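Hypoxanthine-guanine phosphoribosyltransferase (Leishmania tarentolae, PDB 1PZM) probably converts hypoxanthine and guanine into IMP and GMP for purine salvage, transferring the phosphoribosyl group of 5-phosphoribosyl pyrophosphate to the base. Local coordinates at residues A[124-129]-A[182-187]; A[45-50]-A[167-172]; A[32-37]-A[76-81]; A[49-54]-A[118-123]. All coordinates share one frame; numbering follows the deposited sequence.

Contact 1 (A[124-129]-A[182-187]); sequences VEDIVD and YGMDFA. Unlike the reference sequence in segment 182-187: Gly183 (reference Val), Met184 (reference Trp), Asp185 (reference Thr). With 5GP (guanosine-5'-monophosphate), chain C.
The ribose hydroxyl O2' of GMP meets Asp126 and Ile127 close to where these two residues touch Met184. O2' donates a hydrogen bond to the carbonyl O of Ile127 at 3.1 Å, and Asp126 OD1 lies 3.2 Å from the same hydroxyl. OD1 also takes a weak, bent hydrogen bond from Ile127 N (130° at the hydrogen). With CG placed between the backbone N and the carbonyl carbon (chi1 46°), the Asp126 carboxylate turns its other oxygen, OD2, to Met184 CG at 3.4 Å; the two side chains run past each other in opposite directions. Met184 then bends at its thioether, and SD rests 3.9 Å from Ile127 CG2. That methyl lies against the base, 3.4 Å from N9 of GMP, while CD1 reaches across toward the O6 end, so Met184 backs the residue that packs on the purine. Past the corner at Asp126, the chain gives Asp129 N to the phosphate, 2.8 Å from O1P of GMP, with Ser130, Ala131 and Thr133 adding further bonds to the nucleotide. This is the phosphoribosyl-binding loop of type I phosphoribosyltransferases. On the other segment, Asp185 O lies 2.8 Å from the guanine N2. No hydrogen bond joins the segments directly: the Met184 methylene and sulfur pack on the Asp126 carboxylate and the CG2 methyl of Ile127, while Ile127 O and Asp129 N bond GMP, through which polar contact runs.

Contact 2 (A[45-50]-A[167-172]); sequences AADYKD and VDYPVI
Tyr169, at the start of strand 169-173, reaches the last turn of helix 30-48 through its phenol, which donates a hydrogen bond from OH to Asp47 OD2 at 2.8 Å. Tyr169 and Asp47 extend toward each other from strand and helix. Tyr169 has CG beside its backbone N (chi1 -56°), which directs the phenol to the helix, and its ring stands nearly perpendicular to the CA-CB-CG plane, a rotation that turns the ring edge to OD2. Asp47 likewise holds CG opposite its carbonyl carbon (chi1 -71°), bringing the carboxylate to the rim of the ring: OD2 lies in the ring plane at the edge, 3.3 Å from Tyr169 CE1, while the carboxylate itself is twisted 34° from that plane. Tyr48 meets the same hydroxyl less closely and at a slant, its CE2 being 3.9 Å from Tyr169 OH. Around them Cys40 and Ile44 of the helix and Met122 of strand 120-125 pack on the Tyr169 ring, so helix and parallel sheet are joined mainly by apolar contact. The bond draws on the anti lone pair of OD2, usually the less basic one. An aspartate on an exposed helix surface thus satisfies the hydroxyl of a largely buried tyrosine, and accepting this hydrogen bond should help keep the carboxylate ionised.

Contact 3 (A[32-37]-A[76-81]); sequences QVWAAT and ARFLAD
Phe78 of helix 69-81 packs against Trp34 and Thr37 of helix 30-48, a helix-to-helix contact within the alpha/beta core of the phosphoribosyltransferase fold. The packing is tightest at Thr37, whose methyl CG2 is 3.5 Å from Phe78 CD1, the two side chains crossing at about a right angle. The far end of the ring slips beneath the helix backbone: Trp34 O stands over one face of Phe78, 3.7 Å from CZ. Against the indole the fit is more open. Here the edge of Phe78 is directed at the face of the five-membered ring in an offset edge-to-face pair, with centroids 5.6 Å apart and planes at 62°, and of the Trp34 side chain CB, CG and CD1 come nearest the phenyl ring. Both aromatic residues are partly exposed, whereas Thr37 is buried. The second subunit comes up here as well: Arg194 of that subunit makes a cation-pi contact with Phe78, and its Arg77 packs on Trp34, whose NE1 bonds to Asp74 of its own chain. On the tight side, Thr37 has OG1 beside its backbone N (chi1 -63°), bringing it to Val33 O at 2.8 Å. OG1 approaches from 43° out of the carbonyl plane, and Val33 O also accepts the backbone bond from Thr37 N.

Contact 4 (A[49-54]-A[118-123]); sequences KDFHLT and NRHIML
Phe51 and His120 both hold CG opposite their own carbonyl carbon (chi1 -77° and -66°), and with these torsions the two rings are brought one over the other between loop and strand. They form a face-to-face stack with centroids 4.5 Å apart and planes tilted by 26°. The imidazole is not centred on its partner: its CE1 corner lies over the middle of the phenyl ring, 3.8 Å from Phe51 CG, with ND1 also over that ring, while NE2, CG and CD2 lie beyond its rim. Leu53 reaches the same imidazole with a single branch. Its CD2 methyl comes within 3.5 Å of His120 CD2, so the histidine is touched by an aromatic ring at one corner and by a methyl at another. Both ring nitrogens have polar partners. ND1 is hydrogen-bonded to Ser148 OG, and a water lies in the ring plane at NE2; that separation is so short that its length is doubtful. The same water donates to Phe51 O at 2.9 Å, linking loop backbone to imidazole beside the stack. The bond to Ser148 would limit rotation of the ring. The loop that follows helix 30-48 is thereby packed on the first residue of strand 120-125, at the end of the strand remote from GMP, as befits a parallel alpha/beta fold whose ligand site lies at the carboxyl ends of the strands.

From the N terminus, helix 30-48 opens contacts 3 and 2, and the loop just after it opens contact 4. Contact 3 closes first, joining the helix's early part to helix 69-81. Before that closure, contacts 2 and 4 have opened from neighbouring positions, sharing Lys49 and Asp50, so both cross contact 3. Contact 4 closes at strand 120-125, within the longer loop that contact 2 closes at strand 169-173. Contact 1 starts where contact 4 ends, on the same strand but across the chain's centre, and crosses contact 2. Contacts touch as well: Tyr182 packs on Val33, Val171 on Ala36, and Met122 on both Tyr48 and Tyr169, tying helices, sheet and nucleotide site together.

Contact 1 (A[124-129]-A[182-187])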
# COMPACT_ATOMS: atom_id res chain seq x y z
N VAL A 124 -0.42 10.64 -5.89
CA VAL A 124 0.81 9.96 -5.52
C VAL A 124 1.08 8.90 -6.60
O VAL A 124 0.30 7.99 -6.80
CB VAL A 124 0.73 9.27 -4.12
CG1 VAL A 124 2.04 8.49 -3.86
CG2 VAL A 124 0.49 10.30 -3.00
N GLU A 125 2.20 9.06 -7.31
CA GLU A 125 2.50 8.18 -8.43
C GLU A 125 3.86 7.52 -8.25
O GLU A 125 4.81 8.15 -7.74
CB GLU A 125 2.59 9.01 -9.69
CG GLU A 125 1.30 9.45 -10.27
CD GLU A 125 0.88 8.58 -11.42
OE1 GLU A 125 0.75 7.33 -11.24
OE2 GLU A 125 0.72 9.16 -12.53
N ASP A 126 3.99 6.30 -8.75
CA ASP A 126 5.31 5.67 -8.70
C ASP A 126 6.26 6.22 -9.77
O ASP A 126 7.41 6.58 -9.48
CB ASP A 126 5.21 4.15 -8.80
CG ASP A 126 4.30 3.70 -9.90
OD1 ASP A 126 3.73 4.51 -10.65
OD2 ASP A 126 4.08 2.49 -10.11
N ILE A 127 5.79 6.30 -11.00
CA ILE A 127 6.65 6.67 -12.12
C ILE A 127 5.81 7.33 -13.19
O ILE A 127 4.68 6.90 -13.47
CB ILE A 127 7.50 5.44 -12.63
CG1 ILE A 127 8.49 5.88 -13.72
CG2 ILE A 127 6.62 4.24 -13.10
CD1 ILE A 127 9.75 5.00 -13.75
N VAL A 128 6.34 8.41 -13.75
CA VAL A 128 5.68 9.12 -14.83
C VAL A 128 6.57 9.13 -16.06
O VAL A 128 7.73 9.57 -16.00
CB VAL A 128 5.25 10.54 -14.44
CG1 VAL A 128 4.59 11.27 -15.61
CG2 VAL A 128 4.24 10.50 -13.25
N ASP A 129 6.03 8.69 -17.19
CA ASP A 129 6.82 8.58 -18.39
C ASP A 129 6.25 9.56 -19.44
O ASP A 129 6.69 10.72 -19.50
CB ASP A 129 6.87 7.09 -18.78
CG ASP A 129 7.70 6.82 -20.02
OD1 ASP A 129 8.56 7.66 -20.39
OD2 ASP A 129 7.56 5.77 -20.68
N TYR A 182 10.06 -1.95 -5.63
CA TYR A 182 9.46 -0.81 -4.89
C TYR A 182 8.01 -0.47 -5.40
O TYR A 182 7.58 0.72 -5.54
CB TYR A 182 10.44 0.38 -4.85
CG TYR A 182 10.15 1.34 -3.72
CD1 TYR A 182 10.59 1.07 -2.42
CD2 TYR A 182 9.39 2.50 -3.96
CE1 TYR A 182 10.25 1.91 -1.37
CE2 TYR A 182 9.05 3.35 -2.92
CZ TYR A 182 9.51 3.06 -1.63
OH TYR A 182 9.23 3.92 -0.57
N GLY A 183 7.23 -1.55 -5.62
CA GLY A 183 5.86 -1.43 -6.10
C GLY A 183 5.71 -1.52 -7.59
O GLY A 183 4.58 -1.70 -8.06
N MET A 184 6.78 -1.41 -8.38
CA MET A 184 6.62 -1.35 -9.87
C MET A 184 6.91 -2.73 -10.43
O MET A 184 7.83 -3.42 -9.95
CB MET A 184 7.61 -0.32 -10.47
CG MET A 184 7.22 1.11 -10.01
SD MET A 184 8.46 2.45 -10.16
CE MET A 184 9.43 2.03 -8.61
N ASP A 185 6.19 -3.13 -11.46
CA ASP A 185 6.18 -4.53 -11.86
C ASP A 185 6.75 -4.74 -13.25
O ASP A 185 6.89 -3.77 -14.04
CB ASP A 185 4.76 -5.05 -11.89
CG ASP A 185 3.95 -4.48 -13.07
OD1 ASP A 185 3.94 -3.25 -13.24
OD2 ASP A 185 3.32 -5.20 -13.86
N PHE A 186 7.08 -6.00 -13.56
CA PHE A 186 7.13 -6.41 -14.97
C PHE A 186 6.15 -7.56 -15.08
O PHE A 186 6.30 -8.58 -14.39
CB PHE A 186 8.52 -6.84 -15.45
CG PHE A 186 8.48 -7.41 -16.88
CD1 PHE A 186 8.28 -6.59 -17.96
CD2 PHE A 186 8.61 -8.79 -17.10
CE1 PHE A 186 8.24 -7.12 -19.25
CE2 PHE A 186 8.59 -9.32 -18.36
CZ PHE A 186 8.39 -8.51 -19.44
N ALA A 187 5.13 -7.41 -15.93
CA ALA A 187 4.05 -8.44 -16.04
C ALA A 187 3.49 -8.92 -14.64
O ALA A 187 3.36 -10.10 -14.39
CB ALA A 187 4.55 -9.64 -16.86
P 5GP C . 2.67 7.20 -18.78
O1P 5GP C . 3.37 8.30 -18.05
O2P 5GP C . 3.15 7.05 -20.18
O3P 5GP C . 1.25 7.63 -18.86
O5' 5GP C . 2.82 5.84 -17.95
C5' 5GP C . 2.15 4.63 -18.32
C4' 5GP C . 2.15 3.58 -17.16
O4' 5GP C . 3.36 2.81 -17.07
C3' 5GP C . 1.92 4.14 -15.77
O3' 5GP C . 1.08 3.30 -14.98
C2' 5GP C . 3.34 4.16 -15.21
O2' 5GP C . 3.31 4.19 -13.81
C1' 5GP C . 4.00 2.91 -15.81
N9 5GP C . 5.47 3.09 -16.05
C8 5GP C . 6.15 3.93 -16.95
N7 5GP C . 7.53 3.65 -16.90
C5 5GP C . 7.60 2.48 -16.18
C6 5GP C . 8.70 1.71 -15.77
O6 5GP C . 9.89 2.07 -16.05
N1 5GP C . 8.49 0.55 -15.03
C2 5GP C . 7.19 0.16 -14.71
N2 5GP C . 6.95 -0.96 -14.03
N3 5GP C . 6.12 0.92 -15.09
C4 5GP C . 6.34 2.07 -15.83

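Contact 2 (A[45-50]-A[167-172])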
# COMPACT_ATOMS: atom_id res chain seq x y z
N ALA A 45 5.75 19.65 3.93
CA ALA A 45 5.34 20.20 5.20
C ALA A 45 5.54 21.70 5.16
O ALA A 45 4.69 22.46 5.62
CB ALA A 45 6.15 19.59 6.34
N ALA A 46 6.65 22.13 4.57
CA ALA A 46 7.00 23.55 4.64
C ALA A 46 6.06 24.27 3.68
O ALA A 46 5.56 25.36 4.00
CB ALA A 46 8.50 23.82 4.22
N ASP A 47 5.78 23.63 2.54
CA ASP A 47 4.94 24.22 1.53
C ASP A 47 3.49 24.28 2.02
O ASP A 47 2.72 25.09 1.56
CB ASP A 47 5.03 23.45 0.23
CG ASP A 47 6.35 23.63 -0.49
OD1 ASP A 47 7.09 24.62 -0.23
OD2 ASP A 47 6.69 22.82 -1.39
N TYR A 48 3.12 23.44 2.97
CA TYR A 48 1.71 23.42 3.38
C TYR A 48 1.44 24.10 4.73
O TYR A 48 0.29 24.13 5.20
CB TYR A 48 1.18 21.97 3.42
CG TYR A 48 0.79 21.40 2.07
CD1 TYR A 48 -0.54 21.41 1.63
CD2 TYR A 48 1.75 20.85 1.23
CE1 TYR A 48 -0.91 20.88 0.37
CE2 TYR A 48 1.40 20.32 -0.03
CZ TYR A 48 0.07 20.34 -0.44
OH TYR A 48 -0.26 19.84 -1.67
N LYS A 49 2.50 24.55 5.39
CA LYS A 49 2.39 25.18 6.73
C LYS A 49 1.33 26.29 6.82
O LYS A 49 0.58 26.36 7.80
CB LYS A 49 3.76 25.72 7.24
CG LYS A 49 3.92 25.62 8.79
CD LYS A 49 5.18 26.37 9.28
N ASP A 50 1.26 27.14 5.79
CA ASP A 50 0.28 28.23 5.77
C ASP A 50 -1.15 27.77 5.51
O ASP A 50 -2.07 28.59 5.53
CB ASP A 50 0.66 29.29 4.73
CG ASP A 50 1.82 30.19 5.18
OD1 ASP A 50 2.25 30.11 6.36
OD2 ASP A 50 2.36 31.00 4.40
N VAL A 167 4.44 18.51 -12.56
CA VAL A 167 4.83 17.59 -11.42
C VAL A 167 5.43 18.39 -10.28
O VAL A 167 6.55 18.91 -10.39
CB VAL A 167 5.82 16.45 -11.76
CG1 VAL A 167 6.29 15.71 -10.50
CG2 VAL A 167 5.19 15.41 -12.66
N ASP A 168 4.65 18.60 -9.24
CA ASP A 168 5.10 19.53 -8.18
C ASP A 168 6.26 18.93 -7.40
O ASP A 168 7.20 19.66 -7.05
CB ASP A 168 3.97 19.85 -7.22
CG ASP A 168 2.74 20.29 -7.95
OD1 ASP A 168 2.72 21.46 -8.37
OD2 ASP A 168 1.80 19.53 -8.20
N TYR A 169 6.19 17.61 -7.13
CA TYR A 169 7.27 16.99 -6.33
C TYR A 169 7.88 15.74 -7.00
O TYR A 169 7.55 14.62 -6.64
CB TYR A 169 6.78 16.67 -4.91
CG TYR A 169 6.23 17.88 -4.16
CD1 TYR A 169 7.08 18.72 -3.41
CD2 TYR A 169 4.86 18.13 -4.15
CE1 TYR A 169 6.57 19.82 -2.75
CE2 TYR A 169 4.33 19.21 -3.47
CZ TYR A 169 5.18 20.04 -2.77
OH TYR A 169 4.65 21.10 -2.08
N PRO A 170 8.79 15.92 -7.94
CA PRO A 170 9.40 14.77 -8.58
C PRO A 170 10.60 14.41 -7.69
O PRO A 170 11.62 15.15 -7.69
CB PRO A 170 9.87 15.32 -9.90
CG PRO A 170 10.12 16.84 -9.68
CD PRO A 170 9.39 17.19 -8.39
N VAL A 171 10.52 13.29 -7.00
CA VAL A 171 11.53 12.99 -5.97
C VAL A 171 12.85 12.66 -6.61
O VAL A 171 13.90 13.19 -6.24
CB VAL A 171 11.05 11.82 -5.09
CG1 VAL A 171 12.07 11.57 -3.99
CG2 VAL A 171 9.72 12.18 -4.44
N ILE A 172 12.82 11.78 -7.60
CA ILE A 172 14.05 11.42 -8.30
C ILE A 172 13.83 11.51 -9.79
O ILE A 172 12.81 11.00 -10.27
CB ILE A 172 14.45 9.98 -7.95
CG1 ILE A 172 14.45 9.78 -6.43
CG2 ILE A 172 15.81 9.63 -8.60
CD1 ILE A 172 14.75 8.32 -6.00

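Contact 3 (A[32-37]-A[76-81])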
# COMPACT_ATOMS: atom_id res chain seq x y z
N GLN A 32 18.34 4.89 -0.29
CA GLN A 32 18.42 6.13 -1.07
C GLN A 32 16.98 6.65 -1.33
O GLN A 32 16.74 7.87 -1.37
CB GLN A 32 19.20 5.90 -2.40
CG GLN A 32 20.73 5.70 -2.22
CD GLN A 32 21.36 4.94 -3.39
OE1 GLN A 32 20.65 4.53 -4.33
NE2 GLN A 32 22.68 4.75 -3.36
N VAL A 33 16.05 5.73 -1.58
CA VAL A 33 14.63 6.13 -1.83
C VAL A 33 14.09 6.75 -0.52
O VAL A 33 13.49 7.84 -0.51
CB VAL A 33 13.74 4.89 -2.18
CG1 VAL A 33 12.24 5.24 -2.17
CG2 VAL A 33 14.12 4.27 -3.56
N TRP A 34 14.37 6.08 0.59
CA TRP A 34 13.96 6.64 1.85
C TRP A 34 14.56 8.01 2.21
O TRP A 34 13.82 8.89 2.64
CB TRP A 34 14.26 5.67 2.98
CG TRP A 34 13.34 4.44 2.97
CD1 TRP A 34 12.08 4.28 2.36
CD2 TRP A 34 13.57 3.26 3.73
NE1 TRP A 34 11.56 3.02 2.66
CE2 TRP A 34 12.45 2.38 3.52
CE3 TRP A 34 14.64 2.82 4.55
CZ2 TRP A 34 12.39 1.09 4.12
CZ3 TRP A 34 14.56 1.52 5.15
CH2 TRP A 34 13.45 0.69 4.89
N ALA A 35 15.87 8.18 2.02
CA ALA A 35 16.47 9.48 2.23
C ALA A 35 15.87 10.59 1.33
O ALA A 35 15.61 11.68 1.84
CB ALA A 35 18.04 9.43 2.07
N ALA A 36 15.62 10.32 0.04
CA ALA A 36 15.06 11.36 -0.85
C ALA A 36 13.56 11.65 -0.44
O ALA A 36 13.08 12.79 -0.48
CB ALA A 36 15.13 10.92 -2.37
N THR A 37 12.86 10.61 -0.02
CA THR A 37 11.46 10.77 0.32
C THR A 37 11.31 11.55 1.62
O THR A 37 10.39 12.37 1.73
CB THR A 37 10.83 9.41 0.50
OG1 THR A 37 10.89 8.71 -0.74
CG2 THR A 37 9.34 9.59 0.76
N ALA A 76 3.57 8.26 3.41
CA ALA A 76 2.66 8.54 4.54
C ALA A 76 3.39 8.63 5.88
O ALA A 76 3.16 9.55 6.65
CB ALA A 76 1.46 7.52 4.65
N ARG A 77 4.27 7.67 6.15
CA ARG A 77 5.04 7.65 7.40
C ARG A 77 6.11 8.76 7.55
O ARG A 77 6.28 9.33 8.60
CB ARG A 77 5.62 6.26 7.66
CG ARG A 77 4.52 5.21 7.96
CD ARG A 77 5.05 3.82 8.00
NE ARG A 77 5.29 3.22 6.68
CZ ARG A 77 5.59 1.91 6.58
NH1 ARG A 77 5.63 1.13 7.72
NH2 ARG A 77 5.82 1.37 5.40
N PHE A 78 6.81 9.10 6.48
CA PHE A 78 7.65 10.30 6.48
C PHE A 78 6.88 11.62 6.73
O PHE A 78 7.38 12.53 7.43
CB PHE A 78 8.48 10.38 5.16
CG PHE A 78 9.55 9.32 5.08
CD1 PHE A 78 9.54 8.39 4.04
CD2 PHE A 78 10.51 9.22 6.10
CE1 PHE A 78 10.51 7.35 4.02
CE2 PHE A 78 11.47 8.20 6.11
CZ PHE A 78 11.47 7.25 5.04
N LEU A 79 5.69 11.72 6.17
CA LEU A 79 4.81 12.86 6.46
C LEU A 79 4.37 12.90 7.95
O LEU A 79 4.37 13.97 8.61
CB LEU A 79 3.62 12.86 5.48
CG LEU A 79 3.89 13.32 4.05
CD1 LEU A 79 2.63 13.06 3.13
CD2 LEU A 79 4.35 14.79 3.95
N ALA A 80 4.09 11.72 8.51
CA ALA A 80 3.87 11.63 9.95
C ALA A 80 5.07 12.17 10.73
O ALA A 80 4.88 12.91 11.71
CB ALA A 80 3.61 10.19 10.37
N ASP A 81 6.28 11.80 10.32
CA ASP A 81 7.51 12.35 10.98
C ASP A 81 7.56 13.90 10.96
O ASP A 81 8.15 14.54 11.87
CB ASP A 81 8.79 11.88 10.28
CG ASP A 81 8.99 10.38 10.35
OD1 ASP A 81 8.31 9.66 11.13
OD2 ASP A 81 9.83 9.84 9.63

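Contact 4 (A[49-54]-A[118-123])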
# COMPACT_ATOMS: atom_id res chain seq x y z
N LYS A 49 2.50 24.55 5.39
CA LYS A 49 2.39 25.18 6.73
C LYS A 49 1.33 26.29 6.82
O LYS A 49 0.58 26.36 7.80
CB LYS A 49 3.76 25.72 7.24
CG LYS A 49 3.92 25.62 8.79
CD LYS A 49 5.18 26.37 9.28
N ASP A 50 1.26 27.14 5.79
CA ASP A 50 0.28 28.23 5.77
C ASP A 50 -1.15 27.77 5.51
O ASP A 50 -2.07 28.59 5.53
CB ASP A 50 0.66 29.29 4.73
CG ASP A 50 1.82 30.19 5.18
OD1 ASP A 50 2.25 30.11 6.36
OD2 ASP A 50 2.36 31.00 4.40
N PHE A 51 -1.35 26.48 5.23
CA PHE A 51 -2.71 25.95 5.00
C PHE A 51 -3.43 25.52 6.26
O PHE A 51 -4.63 25.21 6.23
CB PHE A 51 -2.71 24.84 3.95
CG PHE A 51 -2.61 25.35 2.54
CD1 PHE A 51 -3.28 26.53 2.17
CD2 PHE A 51 -1.86 24.67 1.58
CE1 PHE A 51 -3.19 27.02 0.86
CE2 PHE A 51 -1.77 25.15 0.26
CZ PHE A 51 -2.44 26.33 -0.09
N HIS A 52 -2.71 25.51 7.38
CA HIS A 52 -3.33 25.21 8.66
C HIS A 52 -3.98 23.82 8.75
O HIS A 52 -5.01 23.67 9.44
CB HIS A 52 -4.40 26.26 8.98
CG HIS A 52 -3.83 27.61 9.31
ND1 HIS A 52 -3.59 28.56 8.35
CD2 HIS A 52 -3.45 28.15 10.49
CE1 HIS A 52 -3.07 29.64 8.93
NE2 HIS A 52 -2.99 29.41 10.23
N LEU A 53 -3.39 22.83 8.09
CA LEU A 53 -3.96 21.48 8.06
C LEU A 53 -4.16 20.88 9.44
O LEU A 53 -3.28 20.96 10.30
CB LEU A 53 -3.10 20.54 7.24
CG LEU A 53 -2.66 21.06 5.89
CD1 LEU A 53 -1.65 20.12 5.22
CD2 LEU A 53 -3.89 21.30 5.02
N THR A 54 -5.32 20.26 9.63
CA THR A 54 -5.64 19.48 10.83
C THR A 54 -6.22 18.12 10.41
O THR A 54 -6.33 17.84 9.21
CB THR A 54 -6.69 20.23 11.68
OG1 THR A 54 -7.89 20.35 10.92
CG2 THR A 54 -6.27 21.72 11.93
N ASN A 118 -13.32 21.07 -1.84
CA ASN A 118 -12.78 21.95 -0.81
C ASN A 118 -11.64 21.31 0.03
O ASN A 118 -11.24 21.89 1.04
N ARG A 119 -11.09 20.18 -0.41
CA ARG A 119 -9.99 19.50 0.32
C ARG A 119 -8.64 19.66 -0.38
O ARG A 119 -8.58 19.92 -1.60
CB ARG A 119 -10.29 17.99 0.51
CG ARG A 119 -11.59 17.69 1.22
CD ARG A 119 -11.71 18.35 2.57
NE ARG A 119 -12.94 17.96 3.20
CZ ARG A 119 -13.45 18.52 4.29
NH1 ARG A 119 -12.82 19.53 4.88
NH2 ARG A 119 -14.60 18.06 4.79
N HIS A 120 -7.56 19.51 0.38
CA HIS A 120 -6.21 19.59 -0.18
C HIS A 120 -5.80 18.20 -0.61
O HIS A 120 -5.73 17.27 0.21
CB HIS A 120 -5.24 20.16 0.84
CG HIS A 120 -5.52 21.59 1.21
ND1 HIS A 120 -5.35 22.63 0.31
CD2 HIS A 120 -5.99 22.14 2.35
CE1 HIS A 120 -5.68 23.77 0.90
NE2 HIS A 120 -6.07 23.50 2.13
N ILE A 121 -5.62 18.01 -1.92
CA ILE A 121 -5.33 16.65 -2.39
C ILE A 121 -4.00 16.55 -3.14
O ILE A 121 -3.54 17.50 -3.78
CB ILE A 121 -6.49 16.10 -3.27
CG1 ILE A 121 -6.60 16.87 -4.56
CG2 ILE A 121 -7.84 16.05 -2.51
CD1 ILE A 121 -7.63 16.23 -5.49
N MET A 122 -3.39 15.38 -3.02
CA MET A 122 -2.09 15.12 -3.61
C MET A 122 -2.10 13.77 -4.29
O MET A 122 -2.28 12.69 -3.63
CB MET A 122 -1.01 15.10 -2.53
CG MET A 122 0.39 14.92 -3.15
SD MET A 122 1.73 15.21 -2.02
CE MET A 122 1.57 17.10 -1.98
N LEU A 123 -1.89 13.79 -5.61
CA LEU A 123 -1.81 12.55 -6.38
C LEU A 123 -0.44 11.95 -6.17
O LEU A 123 0.60 12.67 -6.29
CB LEU A 123 -2.05 12.79 -7.88
CG LEU A 123 -3.49 13.09 -8.29
CD1 LEU A 123 -3.55 13.66 -9.69
CD2 LEU A 123 -4.33 11.82 -8.18
O HOH W 1 -6.51 25.15 4.02